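PDB 4AJ9: catalase-3 from Neurospora crassa, which breaks hydrogen peroxide down into water and oxygen at a heme and so probably protects the cell from peroxide damage. Local coordinates for residues His120-Arg125 with Trp228-Lys233; Gly137-Val142 with Ser195-Pro200; Thr189-Met194 with Leu447-Leu452; Gln457-Asn462 with Ser520-Ser525. All coordinates share one frame; numbering follows the deposited sequence.

Interaction 1 of 4, residues His120-Arg125 with Trp228-Lys233; sequences HGFATR and WHWKTK
The rings of F122 and W230 meet inside the antiparallel beta-barrel of the catalase fold. F122 is on strand 121-128 and W230 on strand 223-232. The two strands are not neighbours in the sheet, and the nearest CA atoms of segments 120-125 and 228-233, those of F122 and W230, are 9.1 Å apart. The gap is filled by side chains. The tight part is an offset stack. The F122 ring and the five-membered ring of W230 are almost parallel, with planes at 2° and centroids 4.6 Å apart. F122 CE1 lies over one face of the indole, 3.7 Å from W230 CD1. With chi1 at -171°, CG of F122 points away from the backbone N and the ring swings over to W230. M310 packs against both rings, and W271 meets F122 edge-to-face. The heme touches G121, F122 and A123.

The looser part is at T124. T124 CG2 lies 3.9 Å from W230 CZ2, and no direct hydrogen bond joins the two segments. A water takes that role. It accepts from T124 OG1 and from the indole N-H, and so satisfies two buried polar groups. It also donates to the backbone of the stacking residue: its oxygen is 2.8 Å from F122 O.

Interaction 2 of 4, residues Gly137-Val142 with Ser195-Pro200; sequences GNNIPV and SGNGIP. With HEM (protoporphyrin IX containing Fe), chain Y; ACT (acetate ion), chain B.
N139 and N197 grip each other through two hydrogen bonds, each from a side-chain amide to the other's backbone carbonyl. N139 ND2 gives a nearly straight bond to N197 O, 2.9 Å long with an N-H...O angle of 165°. The donor lies in the carbonyl plane, on a lone pair. N197 ND2 returns a more bent bond to N139 O, also 2.9 Å, at 132°. Beside this pair, I140 CG1 packs on N197 CB at 3.7 Å.

N139 ND2 also donates to an acetate, probably from the crystallisation liquor, with OXT 2.8 Å away. P200 CB touches the acetate methyl.

Further out, N139 OD1 accepts from H120 N, so both ends of the amide are held. With an alanine in place of N139, N197 O and H120 N would probably each lose a side-chain partner. On the other segment, S195 OG accepts from N197 N at 3.2 Å in an ST turn at the start of the short 3-10 segment 196-198. N138, a predicted active-site residue, precedes N139 and lies beside the heme. The two amide-to-carbonyl bonds tie the chain next to the heme pocket to the loop after helix 187-193, without using a charged side chain.

Interaction 3 of 4, residues Thr189-Met194 with Leu447-Leu452; sequences TLFWAM and LFFNSL
W192 and F448 stack face-to-face between helix 187-193 and helix 443-450. The ring of F448 and the five-membered ring of W192 have centroids 3.8 Å apart and planes at 25°.

CB of F448 leaves the helix toward the other segment, and CG is anti to the backbone N (chi1 170°), which carries the ring across the gap. CG lies 3.8 Å from W192 NE1. Along one edge of the ring CD1 comes to 3.3 Å from W192 CE2, and CE1 sits over the centre of the indole. Along the other edge CD2 packs on F191 CB at 3.9 Å, and CE2 lies 3.6 Å from F191 O. CZ, at the tip, reaches W192 CD2 at 3.8 Å.

A leucine replacing W192 would probably leave the F448 face that lies against the indole poorly covered and the ring freer to turn. A second pair lies alongside: F449 CD1 meets the edge of the F191 ring at CE2.

Around the contact, I140, P141 and V519 also pack on W192. F191 reaches L484 and I487 of helix 474-487, and L452 touches V460 of helix 454-468. The stack thus joins a helix of the catalase family region to the following helical region.

Interaction 4 of 4, residues Gln457-Asn462 with Ser520-Ser525; sequences QQFVIN and SIFNES
F459 and F522 make an edge-to-face pair between helix 454-468 and the loop 520-525. The edge of F459 is turned to the face of F522. Ring centroids are 5.6 Å apart and the planes meet at 62°. F459 CD2 comes to 4.0 Å from F522 CE2, and F459 CE2 lies above the F522 face, toward its rim. Both rings are partly exposed. A second aromatic contact continues from the first, since F674 meets F459 edge-to-face. L671 packs on F522.

No hydrogen bond joins the two segments, but E456, on the same helix just before Q457, grips the loop. It accepts from the backbone N of I521 and F522 and is hydrogen-bonded to S520 OG. Within the loop, S520 OG accepts from N523 N at 3.0 Å, and this ST motif shapes the turn that carries F522. On the helix, Q458 NE2 donates to N462 OD1 at 2.9 Å, one turn on.

The arrangement is surface packing away from the annotated sites. The T-shaped phenylalanine pair, with the E456 bonds, joins helix 454-468 to the segment leading into strand 533-537 of the C-terminal domain of long catalases.

The four contacts run from the heme pocket out to the helical region. Interactions 1 and 2 have centres 11 Å apart and share neighbouring strands; F122 N and G137 O, 2.8 Å apart, probably hydrogen-bond. Both hold heme-pocket residues, and the F122 side chain is about 6 Å from the heme. Interaction 2 also touches interaction 3, 10 Å away between centres, where V142 O and T189 OG1 are 2.7 Å apart. The W192 side chain is about 12 Å from the heme. One segment of interaction 3 and one of interaction 4 lie on consecutive helices, 443-450 and 454-468; the contact centres are 9 Å apart. Loop 520-525 turns back to interaction 2, with I521 CD1 3.6 Å from N197 N.

Interaction 1 of 4, residues His120-Arg125 with Trp228-Lys233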
# COMPACT_ATOMS: atom_id res chain seq x y z
N HIS C 120 -0.37 28.42 -10.69
CA HIS C 120 0.30 27.38 -11.47
C HIS C 120 1.62 26.99 -10.85
O HIS C 120 2.40 27.85 -10.44
CB HIS C 120 0.54 27.84 -12.91
CG HIS C 120 -0.71 28.08 -13.68
ND1 HIS C 120 -1.58 29.10 -13.37
CD2 HIS C 120 -1.29 27.38 -14.68
CE1 HIS C 120 -2.62 29.05 -14.18
NE2 HIS C 120 -2.47 28.01 -14.99
N GLY C 121 1.88 25.68 -10.81
CA GLY C 121 3.16 25.17 -10.36
C GLY C 121 4.25 25.31 -11.42
O GLY C 121 3.97 25.29 -12.62
N PHE C 122 5.49 25.45 -10.96
CA PHE C 122 6.65 25.62 -11.83
C PHE C 122 7.78 24.99 -11.04
O PHE C 122 8.49 25.68 -10.31
CB PHE C 122 6.93 27.11 -12.05
CG PHE C 122 7.97 27.42 -13.11
CD1 PHE C 122 9.10 26.64 -13.28
CD2 PHE C 122 7.82 28.55 -13.93
CE1 PHE C 122 10.04 26.95 -14.25
CE2 PHE C 122 8.76 28.87 -14.89
CZ PHE C 122 9.87 28.08 -15.06
N ALA C 123 7.90 23.68 -11.14
CA ALA C 123 8.82 22.95 -10.27
C ALA C 123 9.98 22.44 -11.08
O ALA C 123 9.78 21.78 -12.10
CB ALA C 123 8.09 21.77 -9.59
N THR C 124 11.19 22.73 -10.62
CA THR C 124 12.40 22.42 -11.38
C THR C 124 13.33 21.56 -10.56
O THR C 124 13.67 21.91 -9.43
CB THR C 124 13.19 23.70 -11.68
OG1 THR C 124 12.37 24.64 -12.38
CG2 THR C 124 14.46 23.38 -12.49
N ARG C 125 13.78 20.45 -11.12
CA ARG C 125 14.84 19.68 -10.47
C ARG C 125 16.17 19.88 -11.19
O ARG C 125 16.25 19.73 -12.42
CB ARG C 125 14.50 18.18 -10.46
CG ARG C 125 15.71 17.31 -10.06
CD ARG C 125 15.23 15.93 -9.61
NE ARG C 125 14.30 16.07 -8.51
CZ ARG C 125 13.39 15.17 -8.16
NH1 ARG C 125 13.30 14.02 -8.83
NH2 ARG C 125 12.57 15.42 -7.14
N TRP C 228 14.34 33.29 -5.43
CA TRP C 228 14.54 32.69 -6.75
C TRP C 228 13.50 33.20 -7.73
O TRP C 228 12.30 33.23 -7.42
CB TRP C 228 14.42 31.16 -6.70
CG TRP C 228 15.41 30.44 -5.86
CD1 TRP C 228 15.16 29.78 -4.69
CD2 TRP C 228 16.81 30.26 -6.14
NE1 TRP C 228 16.32 29.21 -4.21
CE2 TRP C 228 17.34 29.48 -5.09
CE3 TRP C 228 17.65 30.67 -7.18
CZ2 TRP C 228 18.69 29.13 -5.04
CZ3 TRP C 228 18.99 30.30 -7.13
CH2 TRP C 228 19.49 29.55 -6.07
N HIS C 229 13.96 33.55 -8.93
CA HIS C 229 13.07 34.01 -10.00
C HIS C 229 13.42 33.28 -11.29
O HIS C 229 14.60 33.11 -11.61
CB HIS C 229 13.24 35.51 -10.26
CG HIS C 229 12.86 36.38 -9.11
ND1 HIS C 229 11.81 37.27 -9.17
CD2 HIS C 229 13.40 36.53 -7.88
CE1 HIS C 229 11.72 37.93 -8.02
NE2 HIS C 229 12.67 37.49 -7.22
N TRP C 230 12.40 32.85 -12.02
CA TRP C 230 12.59 32.39 -13.39
C TRP C 230 11.94 33.41 -14.31
O TRP C 230 10.76 33.71 -14.16
CB TRP C 230 11.92 31.03 -13.64
CG TRP C 230 12.55 29.83 -12.97
CD1 TRP C 230 12.03 29.11 -11.93
CD2 TRP C 230 13.78 29.19 -13.33
NE1 TRP C 230 12.87 28.06 -11.62
CE2 TRP C 230 13.95 28.10 -12.46
CE3 TRP C 230 14.75 29.45 -14.30
CZ2 TRP C 230 15.06 27.26 -12.53
CZ3 TRP C 230 15.85 28.62 -14.37
CH2 TRP C 230 16.00 27.53 -13.50
N LYS C 231 12.71 33.94 -15.26
CA LYS C 231 12.22 34.96 -16.17
C LYS C 231 12.05 34.34 -17.55
O LYS C 231 13.01 33.88 -18.16
CB LYS C 231 13.19 36.14 -16.23
CG LYS C 231 13.41 36.85 -14.89
CD LYS C 231 12.12 37.46 -14.36
CE LYS C 231 11.69 38.66 -15.17
NZ LYS C 231 10.34 39.16 -14.75
N THR C 232 10.82 34.30 -18.05
CA THR C 232 10.58 33.62 -19.32
C THR C 232 11.22 34.39 -20.48
O THR C 232 11.03 35.61 -20.61
CB THR C 232 9.08 33.39 -19.58
OG1 THR C 232 8.91 32.94 -20.93
CG2 THR C 232 8.29 34.68 -19.38
N LYS C 233 11.98 33.69 -21.30
CA LYS C 233 12.56 34.32 -22.49
C LYS C 233 11.53 34.42 -23.61
O LYS C 233 11.78 35.04 -24.65
CB LYS C 233 13.82 33.58 -22.97
CG LYS C 233 14.92 33.47 -21.91
CD LYS C 233 15.25 34.83 -21.31
CE LYS C 233 15.79 35.79 -22.38
NZ LYS C 233 15.89 37.19 -21.88
O HOH W 1 11.22 26.11 -10.26

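Interaction 2 of 4, residues Gly137-Val142 with Ser195-Pro200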
# COMPACT_ATOMS: atom_id res chain seq x y z
N GLY C 137 8.48 25.80 -7.22
CA GLY C 137 7.90 27.13 -7.26
C GLY C 137 6.52 27.22 -7.90
O GLY C 137 5.98 26.21 -8.34
N ASN C 138 5.95 28.43 -7.91
CA ASN C 138 4.71 28.70 -8.64
C ASN C 138 4.92 29.85 -9.61
O ASN C 138 6.00 30.43 -9.65
CB ASN C 138 3.58 29.06 -7.66
CG ASN C 138 2.99 27.84 -6.99
OD1 ASN C 138 3.06 26.74 -7.53
ND2 ASN C 138 2.42 28.01 -5.79
N ASN C 139 3.90 30.18 -10.40
CA ASN C 139 4.03 31.27 -11.36
C ASN C 139 3.60 32.61 -10.77
O ASN C 139 3.46 33.60 -11.50
CB ASN C 139 3.23 30.98 -12.64
CG ASN C 139 1.74 31.19 -12.46
OD1 ASN C 139 1.17 30.88 -11.40
ND2 ASN C 139 1.10 31.76 -13.48
N ILE C 140 3.38 32.61 -9.46
CA ILE C 140 2.98 33.79 -8.68
C ILE C 140 3.91 33.84 -7.47
O ILE C 140 4.22 32.81 -6.89
CB ILE C 140 1.53 33.66 -8.22
CG1 ILE C 140 0.59 33.84 -9.43
CG2 ILE C 140 1.20 34.64 -7.10
CD1 ILE C 140 -0.85 33.42 -9.15
N PRO C 141 4.38 35.05 -7.10
CA PRO C 141 5.51 35.16 -6.16
C PRO C 141 5.13 35.12 -4.69
O PRO C 141 6.02 35.14 -3.85
CB PRO C 141 6.10 36.54 -6.50
CG PRO C 141 4.94 37.32 -7.01
CD PRO C 141 4.11 36.32 -7.79
N VAL C 142 3.84 35.08 -4.39
CA VAL C 142 3.39 35.06 -3.01
C VAL C 142 2.38 33.93 -2.81
O VAL C 142 1.67 33.56 -3.73
CB VAL C 142 2.74 36.40 -2.59
CG1 VAL C 142 3.79 37.52 -2.59
CG2 VAL C 142 1.56 36.73 -3.51
N SER C 195 -5.66 37.80 -11.84
CA SER C 195 -5.04 38.51 -12.95
C SER C 195 -4.70 37.52 -14.07
O SER C 195 -5.16 36.37 -14.06
CB SER C 195 -3.78 39.25 -12.49
OG SER C 195 -2.68 38.34 -12.34
N GLY C 196 -3.91 37.97 -15.04
CA GLY C 196 -3.50 37.09 -16.13
C GLY C 196 -2.70 35.90 -15.64
O GLY C 196 -2.61 34.88 -16.31
N ASN C 197 -2.08 36.03 -14.47
CA ASN C 197 -1.31 34.91 -13.93
C ASN C 197 -2.20 33.68 -13.73
O ASN C 197 -1.73 32.55 -13.72
CB ASN C 197 -0.63 35.28 -12.61
CG ASN C 197 0.57 36.19 -12.80
OD1 ASN C 197 0.43 37.32 -13.27
ND2 ASN C 197 1.75 35.70 -12.44
N GLY C 198 -3.50 33.92 -13.56
CA GLY C 198 -4.43 32.83 -13.32
C GLY C 198 -4.77 32.08 -14.59
O GLY C 198 -5.18 30.91 -14.54
N ILE C 199 -4.59 32.76 -15.73
CA ILE C 199 -4.93 32.19 -17.04
C ILE C 199 -3.87 32.46 -18.11
O ILE C 199 -4.13 33.11 -19.14
CB ILE C 199 -6.31 32.69 -17.55
CG1 ILE C 199 -6.43 34.21 -17.43
CG2 ILE C 199 -7.42 32.03 -16.78
CD1 ILE C 199 -7.78 34.77 -17.93
N PRO C 200 -2.66 31.93 -17.88
CA PRO C 200 -1.54 32.12 -18.80
C PRO C 200 -1.82 31.49 -20.14
O PRO C 200 -2.58 30.51 -20.23
CB PRO C 200 -0.39 31.38 -18.10
CG PRO C 200 -1.06 30.39 -17.21
CD PRO C 200 -2.29 31.09 -16.73
CHA HEM Y . 2.83 19.91 -4.70
CHB HEM Y . 4.33 24.53 -5.01
CHC HEM Y . 2.89 25.27 -0.45
CHD HEM Y . 2.23 20.50 0.12
C1A HEM Y . 3.32 21.10 -5.21
C2A HEM Y . 3.78 21.34 -6.57
C3A HEM Y . 4.18 22.62 -6.65
C4A HEM Y . 4.01 23.23 -5.35
CMA HEM Y . 4.75 23.35 -7.90
CAA HEM Y . 3.75 20.30 -7.72
CBA HEM Y . 5.12 19.65 -7.94
CGA HEM Y . 5.02 18.74 -9.13
O1A HEM Y . 5.05 17.50 -8.95
O2A HEM Y . 4.91 19.25 -10.28
C1B HEM Y . 4.13 25.12 -3.78
C2B HEM Y . 4.56 26.45 -3.39
C3B HEM Y . 4.14 26.67 -2.13
C4B HEM Y . 3.46 25.47 -1.68
CMB HEM Y . 5.33 27.40 -4.33
CAB HEM Y . 4.36 27.91 -1.23
CBB HEM Y . 5.41 28.71 -1.42
C1C HEM Y . 2.67 24.03 0.11
C2C HEM Y . 2.50 23.75 1.53
C3C HEM Y . 2.30 22.43 1.66
C4C HEM Y . 2.38 21.84 0.35
CMC HEM Y . 2.50 24.80 2.66
CAC HEM Y . 2.12 21.61 2.94
CBC HEM Y . 2.74 22.00 4.06
C1D HEM Y . 2.31 19.90 -1.11
C2D HEM Y . 2.14 18.49 -1.32
C3D HEM Y . 2.33 18.30 -2.82
C4D HEM Y . 2.60 19.62 -3.36
CMD HEM Y . 1.84 17.42 -0.25
CAD HEM Y . 2.26 16.98 -3.60
CBD HEM Y . 3.69 16.49 -3.77
CGD HEM Y . 3.69 15.14 -4.42
O1D HEM Y . 4.73 14.76 -5.01
O2D HEM Y . 2.63 14.45 -4.38
NA HEM Y . 3.48 22.27 -4.50
NB HEM Y . 3.47 24.56 -2.71
NC HEM Y . 2.59 22.84 -0.57
ND HEM Y . 2.59 20.53 -2.31
FE HEM Y . 3.14 22.55 -2.53
C ACT B . 1.96 34.46 -16.39
O ACT B . 2.75 35.34 -15.99
OXT ACT B . 1.78 33.50 -15.60
CH3 ACT B . 1.28 34.58 -17.74

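Interaction 3 of 4, residues Thr189-Met194 with Leu447-Leu452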
# COMPACT_ATOMS: atom_id res chain seq x y z
N THR C 189 -2.29 36.59 -2.90
CA THR C 189 -2.25 35.57 -3.93
C THR C 189 -3.56 35.55 -4.71
O THR C 189 -3.56 35.33 -5.92
CB THR C 189 -1.94 34.17 -3.33
OG1 THR C 189 -0.69 34.22 -2.65
CG2 THR C 189 -1.86 33.11 -4.44
N LEU C 190 -4.67 35.83 -4.03
CA LEU C 190 -5.96 35.88 -4.72
C LEU C 190 -5.94 36.89 -5.88
O LEU C 190 -6.33 36.56 -7.00
CB LEU C 190 -7.08 36.19 -3.72
CG LEU C 190 -8.51 36.27 -4.29
CD1 LEU C 190 -8.96 34.94 -4.93
CD2 LEU C 190 -9.46 36.71 -3.19
N PHE C 191 -5.47 38.10 -5.62
CA PHE C 191 -5.40 39.14 -6.66
C PHE C 191 -4.55 38.68 -7.85
O PHE C 191 -4.90 38.92 -9.01
CB PHE C 191 -4.86 40.46 -6.07
CG PHE C 191 -5.94 41.38 -5.58
CD1 PHE C 191 -6.88 40.95 -4.65
CD2 PHE C 191 -6.05 42.67 -6.07
CE1 PHE C 191 -7.88 41.79 -4.21
CE2 PHE C 191 -7.05 43.52 -5.64
CZ PHE C 191 -7.97 43.08 -4.71
N TRP C 192 -3.43 38.03 -7.57
CA TRP C 192 -2.59 37.50 -8.64
C TRP C 192 -3.34 36.42 -9.44
O TRP C 192 -3.25 36.36 -10.67
CB TRP C 192 -1.31 36.89 -8.07
CG TRP C 192 -0.21 37.88 -7.69
CD1 TRP C 192 -0.10 38.55 -6.50
CD2 TRP C 192 0.92 38.29 -8.48
NE1 TRP C 192 1.03 39.34 -6.51
CE2 TRP C 192 1.67 39.20 -7.71
CE3 TRP C 192 1.38 37.96 -9.76
CZ2 TRP C 192 2.84 39.79 -8.17
CZ3 TRP C 192 2.54 38.56 -10.23
CH2 TRP C 192 3.26 39.46 -9.43
N ALA C 193 -4.08 35.57 -8.73
CA ALA C 193 -4.81 34.49 -9.40
C ALA C 193 -5.97 35.05 -10.22
O ALA C 193 -6.40 34.44 -11.21
CB ALA C 193 -5.32 33.46 -8.37
N MET C 194 -6.48 36.21 -9.81
CA MET C 194 -7.54 36.91 -10.55
C MET C 194 -6.99 37.73 -11.71
O MET C 194 -7.76 38.30 -12.48
CB MET C 194 -8.36 37.81 -9.62
CG MET C 194 -9.10 37.07 -8.51
SD MET C 194 -10.36 35.95 -9.18
CE MET C 194 -9.77 34.36 -8.56
N LEU C 447 -0.51 47.32 -3.65
CA LEU C 447 0.67 47.54 -4.48
C LEU C 447 0.55 46.85 -5.83
O LEU C 447 0.89 47.42 -6.87
CB LEU C 447 1.93 47.07 -3.74
CG LEU C 447 3.27 47.16 -4.48
CD1 LEU C 447 3.65 48.61 -4.76
CD2 LEU C 447 4.38 46.46 -3.69
N PHE C 448 0.09 45.60 -5.82
CA PHE C 448 0.00 44.81 -7.04
C PHE C 448 -1.06 45.39 -7.98
O PHE C 448 -0.80 45.62 -9.16
CB PHE C 448 -0.29 43.35 -6.70
CG PHE C 448 -0.63 42.51 -7.89
CD1 PHE C 448 0.37 42.09 -8.76
CD2 PHE C 448 -1.95 42.13 -8.13
CE1 PHE C 448 0.06 41.31 -9.86
CE2 PHE C 448 -2.27 41.35 -9.23
CZ PHE C 448 -1.27 40.94 -10.10
N PHE C 449 -2.24 45.64 -7.44
CA PHE C 449 -3.31 46.22 -8.24
C PHE C 449 -2.90 47.57 -8.85
O PHE C 449 -3.15 47.83 -10.04
CB PHE C 449 -4.59 46.36 -7.40
CG PHE C 449 -5.77 46.85 -8.19
CD1 PHE C 449 -6.54 45.97 -8.91
CD2 PHE C 449 -6.09 48.20 -8.20
CE1 PHE C 449 -7.63 46.43 -9.65
CE2 PHE C 449 -7.18 48.66 -8.94
CZ PHE C 449 -7.95 47.77 -9.66
N ASN C 450 -2.28 48.44 -8.05
CA ASN C 450 -1.78 49.72 -8.56
C ASN C 450 -0.84 49.56 -9.74
O ASN C 450 -0.68 50.49 -10.53
CB ASN C 450 -1.01 50.49 -7.48
CG ASN C 450 -1.89 51.03 -6.40
OD1 ASN C 450 -3.11 51.07 -6.55
ND2 ASN C 450 -1.29 51.43 -5.28
N SER C 451 -0.17 48.41 -9.83
CA SER C 451 0.94 48.25 -10.75
C SER C 451 0.52 47.61 -12.07
O SER C 451 1.35 47.27 -12.89
CB SER C 451 2.06 47.43 -10.10
OG SER C 451 2.51 48.06 -8.90
N LEU C 452 -0.79 47.45 -12.26
CA LEU C 452 -1.32 46.88 -13.49
C LEU C 452 -1.87 47.99 -14.39
O LEU C 452 -2.25 49.06 -13.89
CB LEU C 452 -2.43 45.88 -13.18
CG LEU C 452 -2.11 44.70 -12.26
CD1 LEU C 452 -3.38 43.95 -11.89
CD2 LEU C 452 -1.09 43.76 -12.89

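Interaction 4 of 4, residues Gln457-Asn462 with Ser520-Ser525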
# COMPACT_ATOMS: atom_id res chain seq x y z
N GLN C 457 -6.26 45.94 -14.78
CA GLN C 457 -6.99 46.10 -13.53
C GLN C 457 -8.44 45.68 -13.73
O GLN C 457 -9.07 45.10 -12.84
CB GLN C 457 -6.93 47.55 -13.04
CG GLN C 457 -5.55 48.00 -12.57
CD GLN C 457 -5.56 49.45 -12.10
OE1 GLN C 457 -6.38 50.24 -12.54
NE2 GLN C 457 -4.65 49.80 -11.18
N GLN C 458 -8.98 45.99 -14.90
CA GLN C 458 -10.37 45.65 -15.18
C GLN C 458 -10.54 44.12 -15.22
O GLN C 458 -11.55 43.61 -14.76
CB GLN C 458 -10.85 46.29 -16.49
CG GLN C 458 -12.35 46.13 -16.73
CD GLN C 458 -13.20 46.87 -15.72
OE1 GLN C 458 -13.20 48.10 -15.68
NE2 GLN C 458 -13.96 46.13 -14.93
N PHE C 459 -9.55 43.42 -15.76
CA PHE C 459 -9.60 41.96 -15.82
C PHE C 459 -9.68 41.36 -14.42
O PHE C 459 -10.45 40.43 -14.17
CB PHE C 459 -8.40 41.39 -16.57
CG PHE C 459 -8.44 41.59 -18.06
CD1 PHE C 459 -9.65 41.69 -18.72
CD2 PHE C 459 -7.28 41.67 -18.80
CE1 PHE C 459 -9.69 41.86 -20.09
CE2 PHE C 459 -7.31 41.85 -20.16
CZ PHE C 459 -8.52 41.94 -20.80
N VAL C 460 -8.86 41.89 -13.51
CA VAL C 460 -8.88 41.46 -12.11
C VAL C 460 -10.27 41.68 -11.50
O VAL C 460 -10.85 40.76 -10.90
CB VAL C 460 -7.82 42.21 -11.27
CG1 VAL C 460 -8.05 41.98 -9.78
CG2 VAL C 460 -6.38 41.82 -11.70
N ILE C 461 -10.81 42.88 -11.67
CA ILE C 461 -12.12 43.19 -11.11
C ILE C 461 -13.22 42.29 -11.70
O ILE C 461 -14.09 41.80 -10.98
CB ILE C 461 -12.47 44.68 -11.36
CG1 ILE C 461 -11.82 45.55 -10.29
CG2 ILE C 461 -13.99 44.89 -11.34
CD1 ILE C 461 -11.69 47.00 -10.69
N ASN C 462 -13.17 42.09 -13.01
CA ASN C 462 -14.14 41.26 -13.70
C ASN C 462 -14.04 39.79 -13.31
O ASN C 462 -15.04 39.08 -13.29
CB ASN C 462 -14.02 41.42 -15.22
CG ASN C 462 -14.57 42.75 -15.70
OD1 ASN C 462 -15.20 43.49 -14.93
ND2 ASN C 462 -14.35 43.06 -16.96
N SER C 520 3.22 43.27 -14.19
CA SER C 520 2.24 43.35 -15.28
C SER C 520 2.54 42.37 -16.42
O SER C 520 3.70 42.07 -16.71
CB SER C 520 2.17 44.79 -15.82
OG SER C 520 1.46 44.84 -17.05
N ILE C 521 1.50 41.87 -17.06
CA ILE C 521 1.67 41.02 -18.23
C ILE C 521 1.43 41.85 -19.49
O ILE C 521 2.22 41.81 -20.44
CB ILE C 521 0.68 39.83 -18.21
CG1 ILE C 521 1.04 38.85 -17.08
CG2 ILE C 521 0.69 39.11 -19.56
CD1 ILE C 521 -0.06 37.86 -16.77
N PHE C 522 0.36 42.63 -19.46
CA PHE C 522 -0.13 43.33 -20.65
C PHE C 522 0.56 44.66 -20.95
O PHE C 522 0.33 45.26 -22.00
CB PHE C 522 -1.64 43.51 -20.55
CG PHE C 522 -2.40 42.23 -20.57
CD1 PHE C 522 -2.64 41.58 -21.76
CD2 PHE C 522 -2.85 41.65 -19.40
CE1 PHE C 522 -3.33 40.38 -21.79
CE2 PHE C 522 -3.54 40.46 -19.42
CZ PHE C 522 -3.78 39.83 -20.62
N ASN C 523 1.42 45.13 -20.05
CA ASN C 523 2.12 46.39 -20.32
C ASN C 523 3.39 46.20 -21.15
O ASN C 523 4.25 47.08 -21.20
CB ASN C 523 2.42 47.14 -19.01
CG ASN C 523 3.65 46.60 -18.30
OD1 ASN C 523 4.06 45.47 -18.53
ND2 ASN C 523 4.24 47.42 -17.43
N GLU C 524 3.52 45.05 -21.80
CA GLU C 524 4.73 44.77 -22.56
C GLU C 524 4.47 43.75 -23.67
O GLU C 524 3.76 42.78 -23.48
CB GLU C 524 5.83 44.28 -21.63
CG GLU C 524 7.16 44.06 -22.32
CD GLU C 524 8.31 43.95 -21.34
OE1 GLU C 524 8.10 43.43 -20.22
OE2 GLU C 524 9.43 44.38 -21.70
N SER C 525 5.06 43.99 -24.84
CA SER C 525 4.84 43.14 -26.00
C SER C 525 5.81 41.96 -25.99
O SER C 525 6.86 42.02 -25.35
CB SER C 525 4.98 43.96 -27.28
OG SER C 525 6.30 44.45 -27.41